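Local coordinates for ABC transporter substrate binding protein (Ribose) (Agrobacterium vitis, PDB 5DKV) that binds alpha-D-tagatopyranose in the cleft between its two lobes and probably serves as the sugar-binding component of an ABC transporter, at residues F28-I33 against A87-P92; Y42-K47 against H275-G280; Q97-L102 against A128-F133; D116-T121 against L135-S140. All coordinates share one frame; numbering follows the deposited sequence.

Contact 1: residues F28-I33 against A87-P92; sequences FRIALI and AILIAP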
# COMPACT_ATOMS: atom_id res chain seq x y z
N PHE A 28 -13.13 -22.15 -9.22
CA PHE A 28 -12.31 -22.13 -8.02
C PHE A 28 -12.84 -21.19 -6.96
O PHE A 28 -13.57 -20.24 -7.27
CB PHE A 28 -10.88 -21.76 -8.39
CG PHE A 28 -10.17 -22.80 -9.22
CD1 PHE A 28 -9.76 -23.99 -8.66
CD2 PHE A 28 -9.91 -22.58 -10.56
CE1 PHE A 28 -9.09 -24.94 -9.41
CE2 PHE A 28 -9.26 -23.53 -11.32
CZ PHE A 28 -8.84 -24.71 -10.75
N ARG A 29 -12.47 -21.46 -5.72
CA ARG A 29 -12.72 -20.55 -4.61
C ARG A 29 -11.39 -19.98 -4.14
O ARG A 29 -10.54 -20.70 -3.62
CB ARG A 29 -13.45 -21.27 -3.48
CG ARG A 29 -14.85 -21.67 -3.90
CD ARG A 29 -15.41 -22.79 -3.04
NE ARG A 29 -15.56 -22.38 -1.64
CZ ARG A 29 -14.80 -22.81 -0.64
NH1 ARG A 29 -13.81 -23.67 -0.86
NH2 ARG A 29 -15.03 -22.39 0.60
N ILE A 30 -11.19 -18.69 -4.37
CA ILE A 30 -9.92 -18.03 -4.08
C ILE A 30 -10.14 -17.01 -2.97
O ILE A 30 -11.00 -16.14 -3.08
CB ILE A 30 -9.35 -17.33 -5.34
CG1 ILE A 30 -9.08 -18.36 -6.43
CG2 ILE A 30 -8.08 -16.51 -5.01
CD1 ILE A 30 -8.83 -17.76 -7.82
N ALA A 31 -9.40 -17.15 -1.88
CA ALA A 31 -9.56 -16.26 -0.74
C ALA A 31 -8.71 -15.01 -0.89
O ALA A 31 -7.62 -15.06 -1.47
CB ALA A 31 -9.19 -16.97 0.52
N LEU A 32 -9.22 -13.89 -0.39
CA LEU A 32 -8.47 -12.63 -0.34
C LEU A 32 -8.58 -12.08 1.06
O LEU A 32 -9.68 -11.82 1.54
CB LEU A 32 -8.99 -11.63 -1.38
CG LEU A 32 -8.38 -10.23 -1.30
CD1 LEU A 32 -6.84 -10.23 -1.45
CD2 LEU A 32 -9.04 -9.35 -2.39
N ILE A 33 -7.43 -11.94 1.71
CA ILE A 33 -7.31 -11.43 3.06
C ILE A 33 -6.53 -10.10 3.02
O ILE A 33 -5.33 -10.08 2.82
CB ILE A 33 -6.60 -12.45 3.99
CG1 ILE A 33 -7.37 -13.77 4.02
CG2 ILE A 33 -6.48 -11.84 5.41
CD1 ILE A 33 -6.69 -14.90 4.78
N ALA A 87 -7.07 -21.48 -3.15
CA ALA A 87 -5.85 -20.67 -3.02
C ALA A 87 -6.11 -19.48 -2.10
O ALA A 87 -7.27 -19.12 -1.87
CB ALA A 87 -5.38 -20.19 -4.40
N ILE A 88 -5.03 -18.91 -1.54
CA ILE A 88 -5.12 -17.72 -0.68
C ILE A 88 -4.26 -16.60 -1.23
O ILE A 88 -3.07 -16.79 -1.51
CB ILE A 88 -4.66 -18.02 0.77
CG1 ILE A 88 -5.61 -19.03 1.42
CG2 ILE A 88 -4.57 -16.73 1.61
CD1 ILE A 88 -5.05 -19.71 2.68
N LEU A 89 -4.89 -15.44 -1.41
CA LEU A 89 -4.20 -14.18 -1.59
C LEU A 89 -4.23 -13.44 -0.25
O LEU A 89 -5.30 -13.30 0.36
CB LEU A 89 -4.89 -13.33 -2.64
CG LEU A 89 -5.20 -14.00 -3.99
CD1 LEU A 89 -5.86 -13.02 -4.94
CD2 LEU A 89 -3.97 -14.52 -4.66
N ILE A 90 -3.09 -12.98 0.24
CA ILE A 90 -3.07 -12.28 1.51
C ILE A 90 -2.06 -11.14 1.51
O ILE A 90 -0.98 -11.21 0.92
CB ILE A 90 -2.77 -13.26 2.67
CG1 ILE A 90 -2.71 -12.51 4.00
CG2 ILE A 90 -1.47 -13.95 2.42
CD1 ILE A 90 -2.76 -13.43 5.21
N ALA A 91 -2.43 -10.05 2.17
CA ALA A 91 -1.51 -8.99 2.47
C ALA A 91 -1.06 -9.12 3.94
O ALA A 91 -1.76 -8.63 4.85
CB ALA A 91 -2.15 -7.62 2.22
N PRO A 92 0.05 -9.84 4.19
CA PRO A 92 0.45 -10.10 5.59
C PRO A 92 0.78 -8.83 6.31
O PRO A 92 1.42 -7.97 5.73
CB PRO A 92 1.69 -10.99 5.45
CG PRO A 92 2.25 -10.64 4.06
CD PRO A 92 1.01 -10.40 3.23
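Strands 29-33 and 87-90 run parallel, their axes 4.6 Å apart at 20°, and pair Ile30 with Ala87, Ala31 with Ile88, Leu32 with Leu89 and Ile33 with Ile90. Four backbone hydrogen bonds join them. Ala31 N donates to Ala87 O at 2.9 Å, and Ala31 O accepts from Leu89 N. Leu89 O then takes Ile33 N, and Ile33 O takes Ala91 N at 3.0 Å. The last bond extends the pairing one residue past strand 87-90. Two CA-H...O contacts add to the ladder, from Leu32 CA to Leu89 O and from Ile90 CA to Ile33 O.

Both strands belong to the parallel, Rossmann-like part of the sheet in the N-terminal lobe. The chain between them includes strand 59-62 and helix 70-81, and strand 59-62 pairs with the other edge of strand 29-33.

Ile30, Leu32 and Leu89 point to the side of helices 40-56 and 276-291. Ile30 CG2 lies 4.0 Å from Leu89 CG, and Leu32 CD1 reaches Leu89 CB at 3.9 Å. With CG beside its own backbone N (chi1 -50°), Leu89 sets CG against Ile30 while CB faces Leu32.

Ala31 and Ile33 point to the other side and pack on helix 70-81. Ile88 and Ile90 share that side, Ile90 meeting Leu98 and Leu102. Ile33 and Ile90 lie side by side, pointing the same way, with Ile33 CB 3.9 Å from Ile90 CG1. Ala31 CB comes no nearer than 4.2 Å to Ile88 CG1. Arg29 sends its guanidinium group outside this pair, to the carbonyls of Lys83 and Lys84.

Contact 2: residues Y42-K47 against H275-G280; sequences YITMHK and HPAEIG. With T6T (alpha-D-tagatopyranose), chain E.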
# COMPACT_ATOMS: atom_id res chain seq x y z
N TYR A 42 -7.28 -1.47 -0.07
CA TYR A 42 -7.67 -2.87 -0.10
C TYR A 42 -9.06 -3.06 -0.70
O TYR A 42 -9.36 -4.09 -1.29
CB TYR A 42 -7.58 -3.47 1.30
CG TYR A 42 -6.15 -3.57 1.80
CD1 TYR A 42 -5.21 -4.39 1.14
CD2 TYR A 42 -5.71 -2.83 2.88
CE1 TYR A 42 -3.90 -4.45 1.57
CE2 TYR A 42 -4.38 -2.89 3.30
CZ TYR A 42 -3.49 -3.71 2.64
OH TYR A 42 -2.20 -3.73 3.11
N ILE A 43 -9.91 -2.06 -0.53
CA ILE A 43 -11.25 -2.13 -1.11
C ILE A 43 -11.14 -2.14 -2.62
O ILE A 43 -11.84 -2.90 -3.29
CB ILE A 43 -12.12 -0.96 -0.60
CG1 ILE A 43 -12.43 -1.19 0.87
CG2 ILE A 43 -13.42 -0.78 -1.40
CD1 ILE A 43 -12.99 0.02 1.59
N THR A 44 -10.24 -1.32 -3.16
CA THR A 44 -10.03 -1.26 -4.60
C THR A 44 -9.30 -2.51 -5.11
O THR A 44 -9.63 -3.01 -6.18
CB THR A 44 -9.25 0.02 -4.96
OG1 THR A 44 -9.96 1.14 -4.43
CG2 THR A 44 -9.13 0.18 -6.45
N MET A 45 -8.38 -3.05 -4.31
CA MET A 45 -7.74 -4.33 -4.65
C MET A 45 -8.78 -5.43 -4.76
O MET A 45 -8.79 -6.22 -5.69
CB MET A 45 -6.69 -4.71 -3.60
CG MET A 45 -5.95 -5.99 -3.92
SD MET A 45 -5.06 -6.67 -2.52
CE MET A 45 -3.92 -5.34 -2.21
N HIS A 46 -9.70 -5.45 -3.82
CA HIS A 46 -10.79 -6.40 -3.85
C HIS A 46 -11.65 -6.24 -5.13
O HIS A 46 -12.06 -7.23 -5.75
CB HIS A 46 -11.64 -6.20 -2.59
CG HIS A 46 -12.78 -7.15 -2.47
ND1 HIS A 46 -13.82 -6.93 -1.60
CD2 HIS A 46 -13.07 -8.30 -3.12
CE1 HIS A 46 -14.69 -7.93 -1.70
NE2 HIS A 46 -14.26 -8.75 -2.64
N LYS A 47 -11.90 -5.00 -5.54
CA LYS A 47 -12.66 -4.77 -6.76
C LYS A 47 -11.97 -5.42 -7.97
O LYS A 47 -12.60 -6.11 -8.79
CB LYS A 47 -12.83 -3.25 -6.98
CG LYS A 47 -13.62 -2.85 -8.18
CD LYS A 47 -13.82 -1.34 -8.18
CE LYS A 47 -14.65 -0.88 -9.38
NZ LYS A 47 -15.02 0.57 -9.29
N HIS A 275 -1.78 1.10 -7.87
CA HIS A 275 -2.76 0.43 -8.74
C HIS A 275 -3.32 -0.80 -8.03
O HIS A 275 -3.06 -1.92 -8.44
CB HIS A 275 -2.11 0.03 -10.05
CG HIS A 275 -1.73 1.19 -10.92
ND1 HIS A 275 -1.21 1.01 -12.19
CD2 HIS A 275 -1.77 2.52 -10.72
CE1 HIS A 275 -0.95 2.19 -12.73
NE2 HIS A 275 -1.29 3.13 -11.86
N PRO A 276 -4.07 -0.60 -6.95
CA PRO A 276 -4.55 -1.77 -6.20
C PRO A 276 -5.41 -2.72 -7.02
O PRO A 276 -5.36 -3.93 -6.77
CB PRO A 276 -5.38 -1.17 -5.06
CG PRO A 276 -5.56 0.27 -5.42
CD PRO A 276 -4.36 0.66 -6.25
N ALA A 277 -6.24 -2.22 -7.93
CA ALA A 277 -7.09 -3.14 -8.68
C ALA A 277 -6.23 -4.07 -9.52
O ALA A 277 -6.52 -5.26 -9.64
CB ALA A 277 -8.11 -2.37 -9.55
N GLU A 278 -5.16 -3.52 -10.09
CA GLU A 278 -4.18 -4.30 -10.85
C GLU A 278 -3.56 -5.42 -9.99
O GLU A 278 -3.39 -6.56 -10.41
CB GLU A 278 -3.12 -3.35 -11.36
CG GLU A 278 -2.15 -3.88 -12.37
CD GLU A 278 -1.21 -2.81 -12.86
OE1 GLU A 278 -1.66 -1.66 -13.14
OE2 GLU A 278 0.00 -3.13 -12.97
N ILE A 279 -3.23 -5.09 -8.74
CA ILE A 279 -2.69 -6.06 -7.81
C ILE A 279 -3.67 -7.18 -7.55
O ILE A 279 -3.31 -8.36 -7.62
CB ILE A 279 -2.27 -5.39 -6.49
CG1 ILE A 279 -1.12 -4.43 -6.75
CG2 ILE A 279 -1.88 -6.44 -5.45
CD1 ILE A 279 -0.78 -3.57 -5.55
N GLY A 280 -4.92 -6.83 -7.26
CA GLY A 280 -5.95 -7.80 -7.06
C GLY A 280 -6.20 -8.68 -8.26
O GLY A 280 -6.38 -9.90 -8.12
O3 T6T E . -0.55 2.15 1.39
C3 T6T E . -1.45 1.05 1.40
C4 T6T E . -0.68 -0.20 1.42
O4 T6T E . 0.14 -0.28 0.19
C5 T6T E . 0.17 -0.27 2.61
O5 T6T E . 0.85 -1.53 2.71
C6 T6T E . -0.65 -0.17 3.89
O6 T6T E . -1.45 1.04 3.85
C2 T6T E . -2.30 1.10 2.68
O2 T6T E . -3.19 0.01 2.64
C1 T6T E . -3.04 2.36 2.89
O1 T6T E . -3.93 2.63 1.86
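Thr44 and Met45 of helix 40-56 meet Pro276, Ala277, Ile279 and Gly280 at the start of helix 276-291. The short helix axes come within 6.6 Å at an angle of 48°.

The apolar contacts come first. Thr44 CG2 touches Pro276 CG at 3.7 Å, the two side chains crossing at a slant. The methyl faces the proline while Thr44 OG1 turns back to Ala40 O in its own helix. Met45 CB lies 4.0 Å from Pro276 CB. The methionine chain starts extended, with CG opposite the backbone N, and bends at chi3 (-62°), which brings CE to 4.0 Å from Ile279 CG2.

Carbonyl contacts form the second group. Met45 CA-H points to Pro276 O, with CA 3.2 Å from the oxygen. Gly280 CA-H meets Met45 O almost straight, at 3.5 Å and 170°. Gly280 has no side chain, and its CA lies directly against that oxygen. Ala277 CA approaches Thr44 O at 3.6 Å.

The sugar contact is separate. O2 of the bound alpha-D-tagatopyranose lies 3.2 Å from Tyr42 CE2, oblique to the ring.

No hydrogen bond crosses between the helices. Close backbone approach and apolar side chains hold them together, next to a polar sugar pocket that Tyr42 helps to line.

Contact 3: residues Q97-L102 against A128-F133; sequences QLVQPL and AGDGDF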
# COMPACT_ATOMS: atom_id res chain seq x y z
N GLN A 97 5.69 -12.51 11.71
CA GLN A 97 4.67 -13.14 12.53
C GLN A 97 3.61 -13.87 11.68
O GLN A 97 2.87 -14.68 12.20
CB GLN A 97 3.98 -12.12 13.43
CG GLN A 97 4.86 -11.51 14.53
CD GLN A 97 5.72 -12.53 15.24
OE1 GLN A 97 5.25 -13.58 15.66
NE2 GLN A 97 7.01 -12.22 15.37
N LEU A 98 3.57 -13.59 10.39
CA LEU A 98 2.64 -14.30 9.49
C LEU A 98 3.27 -15.53 8.86
O LEU A 98 2.59 -16.32 8.20
CB LEU A 98 2.12 -13.36 8.40
CG LEU A 98 0.77 -12.67 8.70
CD1 LEU A 98 -0.40 -13.67 8.60
CD2 LEU A 98 0.78 -11.98 10.04
N VAL A 99 4.56 -15.75 9.10
CA VAL A 99 5.25 -16.87 8.46
C VAL A 99 4.69 -18.21 8.93
O VAL A 99 4.24 -19.00 8.09
CB VAL A 99 6.76 -16.82 8.72
CG1 VAL A 99 7.47 -18.09 8.19
CG2 VAL A 99 7.32 -15.58 8.07
N GLN A 100 4.71 -18.49 10.23
CA GLN A 100 4.26 -19.81 10.68
C GLN A 100 2.74 -20.04 10.47
O GLN A 100 2.33 -21.15 10.09
CB GLN A 100 4.63 -20.05 12.15
CG GLN A 100 6.13 -20.30 12.36
CD GLN A 100 6.65 -21.47 11.53
OE1 GLN A 100 6.00 -22.50 11.39
NE2 GLN A 100 7.84 -21.30 10.96
N PRO A 101 1.91 -19.01 10.69
CA PRO A 101 0.49 -19.19 10.39
C PRO A 101 0.22 -19.52 8.93
O PRO A 101 -0.62 -20.37 8.66
CB PRO A 101 -0.11 -17.83 10.78
CG PRO A 101 0.77 -17.36 11.87
CD PRO A 101 2.15 -17.75 11.42
N LEU A 102 0.93 -18.87 8.00
CA LEU A 102 0.76 -19.20 6.58
C LEU A 102 1.39 -20.55 6.23
O LEU A 102 0.90 -21.25 5.36
CB LEU A 102 1.34 -18.10 5.69
CG LEU A 102 0.45 -16.85 5.62
CD1 LEU A 102 1.17 -15.71 4.93
CD2 LEU A 102 -0.86 -17.18 4.90
N ALA A 128 15.16 -21.76 -0.56
CA ALA A 128 15.72 -21.56 0.79
C ALA A 128 15.07 -20.37 1.52
O ALA A 128 14.50 -19.49 0.90
CB ALA A 128 17.22 -21.36 0.70
N GLY A 129 15.20 -20.37 2.85
CA GLY A 129 14.59 -19.34 3.68
C GLY A 129 13.29 -19.83 4.29
O GLY A 129 12.69 -20.79 3.80
N ASP A 130 12.84 -19.16 5.36
CA ASP A 130 11.70 -19.64 6.15
C ASP A 130 10.33 -19.22 5.60
O ASP A 130 9.32 -19.86 5.89
CB ASP A 130 11.82 -19.18 7.60
CG ASP A 130 12.06 -17.69 7.72
OD1 ASP A 130 11.46 -17.05 8.61
OD2 ASP A 130 12.86 -17.15 6.92
N GLY A 131 10.31 -18.13 4.82
CA GLY A 131 9.09 -17.62 4.21
C GLY A 131 9.16 -17.68 2.69
O GLY A 131 8.81 -16.71 2.00
N ASP A 132 9.59 -18.84 2.20
CA ASP A 132 9.88 -19.07 0.78
C ASP A 132 8.72 -19.72 0.04
O ASP A 132 8.72 -19.79 -1.18
CB ASP A 132 11.14 -19.95 0.65
CG ASP A 132 11.67 -20.03 -0.77
OD1 ASP A 132 12.06 -18.98 -1.32
OD2 ASP A 132 11.71 -21.15 -1.31
N PHE A 133 7.69 -20.14 0.78
CA PHE A 133 6.68 -21.00 0.18
C PHE A 133 5.53 -20.33 -0.61
O PHE A 133 4.87 -21.03 -1.37
CB PHE A 133 6.08 -21.91 1.26
CG PHE A 133 5.66 -21.17 2.49
CD1 PHE A 133 4.43 -20.54 2.54
CD2 PHE A 133 6.50 -21.07 3.59
CE1 PHE A 133 4.04 -19.84 3.65
CE2 PHE A 133 6.11 -20.36 4.69
CZ PHE A 133 4.88 -19.75 4.72
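The Phe133 ring meets helix 99-107 with its edge. Leu102 CB lies in the ring plane, 3.8 Å from Phe133 CE1. Val99 O also sits at the edge, near the plane, 3.5 Å from Phe133 CZ. Leu102 C approaches CE1 obliquely, also at 3.8 Å. The ring gets there because Phe133 CG stands between its own backbone N and carbonyl carbon (chi1 49°), which turns the ring toward the helix.

Val99 makes the second half of the contact. Its CG1 methyl rests 3.4 Å from Asp130 O, and it is the branch that faces the loop. CG1 stands opposite the backbone N of Val99 (chi1 173°), on the side of the carbonyl carbon. The same methyl reaches Gly131 CA at 4.3 Å and Phe133 CE2 at 4.4 Å, the last being a loose touch. The carboxylate of Asp130 stays at the margin, with OD1 4.1 Å from Val99 CG1.

The loop 128-133 lies between strands 112-115 and 137-140 in the N-terminal lobe. It folds back against residues 99-102 of helix 99-107, itself the connection from strand 87-90 to strand 112-115. Phe133 also packs on Lys103 and Ala106 further along this helix, on Met112 of the next strand and on Ile119.

No hydrogen bond crosses between the two segments. The loop is held here by van der Waals contacts of Val99 and Leu102, and the approach of a carbonyl oxygen to the ring edge is probably mildly favourable, since aromatic C-H groups carry a small positive charge.

Contact 4: residues D116-T121 against L135-S140; sequences DTFIGT and LSYIAS. With T6T (alpha-D-tagatopyranose), chain E.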
# COMPACT_ATOMS: atom_id res chain seq x y z
N ASP A 116 0.62 -6.82 -2.05
CA ASP A 116 0.98 -5.57 -1.36
C ASP A 116 2.22 -5.72 -0.48
O ASP A 116 3.28 -5.13 -0.76
CB ASP A 116 -0.20 -5.02 -0.55
CG ASP A 116 0.10 -3.69 0.08
OD1 ASP A 116 0.74 -2.83 -0.59
OD2 ASP A 116 -0.32 -3.50 1.25
N THR A 117 2.09 -6.53 0.56
CA THR A 117 3.14 -6.80 1.53
C THR A 117 3.67 -8.22 1.37
O THR A 117 3.08 -9.04 0.67
CB THR A 117 2.61 -6.64 2.94
OG1 THR A 117 1.44 -7.46 3.08
CG2 THR A 117 2.26 -5.18 3.20
N PHE A 118 4.79 -8.52 2.05
CA PHE A 118 5.41 -9.83 1.95
C PHE A 118 5.76 -10.43 3.30
O PHE A 118 5.71 -9.75 4.33
CB PHE A 118 6.67 -9.77 1.05
CG PHE A 118 7.79 -8.85 1.55
CD1 PHE A 118 8.62 -9.23 2.58
CD2 PHE A 118 8.06 -7.66 0.88
CE1 PHE A 118 9.67 -8.40 3.01
CE2 PHE A 118 9.13 -6.84 1.28
CZ PHE A 118 9.92 -7.23 2.36
N ILE A 119 6.01 -11.73 3.29
CA ILE A 119 6.68 -12.40 4.41
C ILE A 119 8.10 -12.79 4.00
O ILE A 119 8.44 -12.78 2.82
CB ILE A 119 5.91 -13.66 4.89
CG1 ILE A 119 5.74 -14.67 3.77
CG2 ILE A 119 4.57 -13.24 5.48
CD1 ILE A 119 5.37 -16.04 4.24
N GLY A 120 8.93 -13.08 4.99
CA GLY A 120 10.34 -13.31 4.73
C GLY A 120 10.97 -12.06 4.15
O GLY A 120 10.91 -10.99 4.75
N THR A 121 11.59 -12.23 2.98
CA THR A 121 12.19 -11.14 2.21
C THR A 121 11.32 -10.72 1.03
O THR A 121 11.59 -9.73 0.34
CB THR A 121 13.56 -11.57 1.64
OG1 THR A 121 13.36 -12.64 0.72
CG2 THR A 121 14.50 -12.03 2.75
N LEU A 135 3.88 -18.41 -3.77
CA LEU A 135 4.25 -18.59 -5.16
C LEU A 135 4.70 -17.31 -5.82
O LEU A 135 5.47 -17.35 -6.77
CB LEU A 135 3.07 -19.14 -5.95
CG LEU A 135 2.61 -20.55 -5.60
CD1 LEU A 135 1.24 -20.79 -6.19
CD2 LEU A 135 3.61 -21.56 -6.11
N SER A 136 4.22 -16.18 -5.30
CA SER A 136 4.46 -14.88 -5.92
C SER A 136 4.21 -13.75 -4.96
O SER A 136 3.45 -13.90 -4.01
CB SER A 136 3.57 -14.73 -7.14
OG SER A 136 3.89 -13.58 -7.90
N TYR A 137 4.86 -12.62 -5.23
CA TYR A 137 4.68 -11.37 -4.52
C TYR A 137 4.27 -10.32 -5.54
O TYR A 137 5.05 -10.03 -6.46
CB TYR A 137 5.99 -10.96 -3.82
CG TYR A 137 5.93 -9.60 -3.16
CD1 TYR A 137 4.80 -9.17 -2.50
CD2 TYR A 137 7.02 -8.75 -3.21
CE1 TYR A 137 4.75 -7.91 -1.89
CE2 TYR A 137 6.97 -7.51 -2.61
CZ TYR A 137 5.83 -7.10 -1.95
OH TYR A 137 5.78 -5.86 -1.36
N ILE A 138 3.07 -9.80 -5.39
CA ILE A 138 2.49 -8.86 -6.36
C ILE A 138 2.21 -7.56 -5.62
O ILE A 138 1.39 -7.54 -4.68
CB ILE A 138 1.22 -9.41 -6.98
CG1 ILE A 138 1.51 -10.72 -7.70
CG2 ILE A 138 0.61 -8.39 -7.97
CD1 ILE A 138 0.27 -11.46 -8.15
N ALA A 139 2.87 -6.49 -6.04
CA ALA A 139 2.82 -5.22 -5.30
C ALA A 139 3.41 -4.09 -6.09
O ALA A 139 4.02 -4.31 -7.14
CB ALA A 139 3.57 -5.37 -3.99
N SER A 140 3.29 -2.86 -5.59
CA SER A 140 4.05 -1.76 -6.18
C SER A 140 5.55 -1.92 -5.96
O SER A 140 5.97 -2.67 -5.08
CB SER A 140 3.63 -0.42 -5.58
OG SER A 140 2.24 -0.20 -5.71
O3 T6T E . -0.55 2.15 1.39
C3 T6T E . -1.45 1.05 1.40
C4 T6T E . -0.68 -0.20 1.42
O4 T6T E . 0.14 -0.28 0.19
C5 T6T E . 0.17 -0.27 2.61
O5 T6T E . 0.85 -1.53 2.71
C6 T6T E . -0.65 -0.17 3.89
O6 T6T E . -1.45 1.04 3.85
C2 T6T E . -2.30 1.10 2.68
O2 T6T E . -3.19 0.01 2.64
C1 T6T E . -3.04 2.36 2.89
O1 T6T E . -3.93 2.63 1.86
O HOH W 1 2.34 -2.20 -2.72
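This contact belongs to the wall of the sugar pocket, where the loop after strand 112-115 passes alongside strand 137-140. Asp116 and Tyr137 carry most of it. Asp116 N donates to Ile138 O at 2.8 Å. Tyr137 OH donates to Asp116 O at 2.7 Å, meeting it from above the carbonyl plane. Ala139 CB packs against the same oxygen.

Phe118 crosses Tyr137 in an offset edge-to-face pair. The ring centroids are 5.4 Å apart and the planes stand at 82°, with the Phe118 edge turned to the Tyr137 face. Phe118 CB makes a CH-pi contact over that face, 4.0 Å from the centroid. Thr121 O covers one face of the Phe118 ring.

With CG opposite the backbone N (chi1 -176°), the carboxylate of Asp116 reaches the sugar. Alpha-D-tagatopyranose donates from O4 to Asp116 OD1 and from O5 to Asp116 OD2, both at 2.7 Å. A water also donates to OD1 and accepts from Ser140 N at 3.1 Å, so it bridges the carboxylate to the strand. Tyr42 OH adds a weak bond to OD2.

Asp116 therefore has its backbone fixed by Ile138 and Tyr137 while its carboxylate accepts two sugar hydroxyls. Tyr137 bonds the backbone and not the sugar, so it probably acts in the second shell and helps to position Asp116.

How the contacts relate
All four contacts lie in the N-terminal lobe, which also takes in helix 276-291 from late in the chain. Contact 1 closes before contacts 3 and 4 open, and those two alternate along the chain. Contacts 1 and 2 also alternate. Contact 2 spans contacts 3 and 4. Contacts 1 and 4 reach the same sheet, their centres about 13 Å apart, and Thr117 OG1 probably bonds to Pro92 O. Contact 2 touches contact 1 on one side of the sheet, where Met45 and His46 pack on Leu32. Contact 3 lies away from the sugar, its centre about 24 Å from that of contact 2, and joins contact 4 through Ile119. Contacts 2 and 4 both line the sugar pocket.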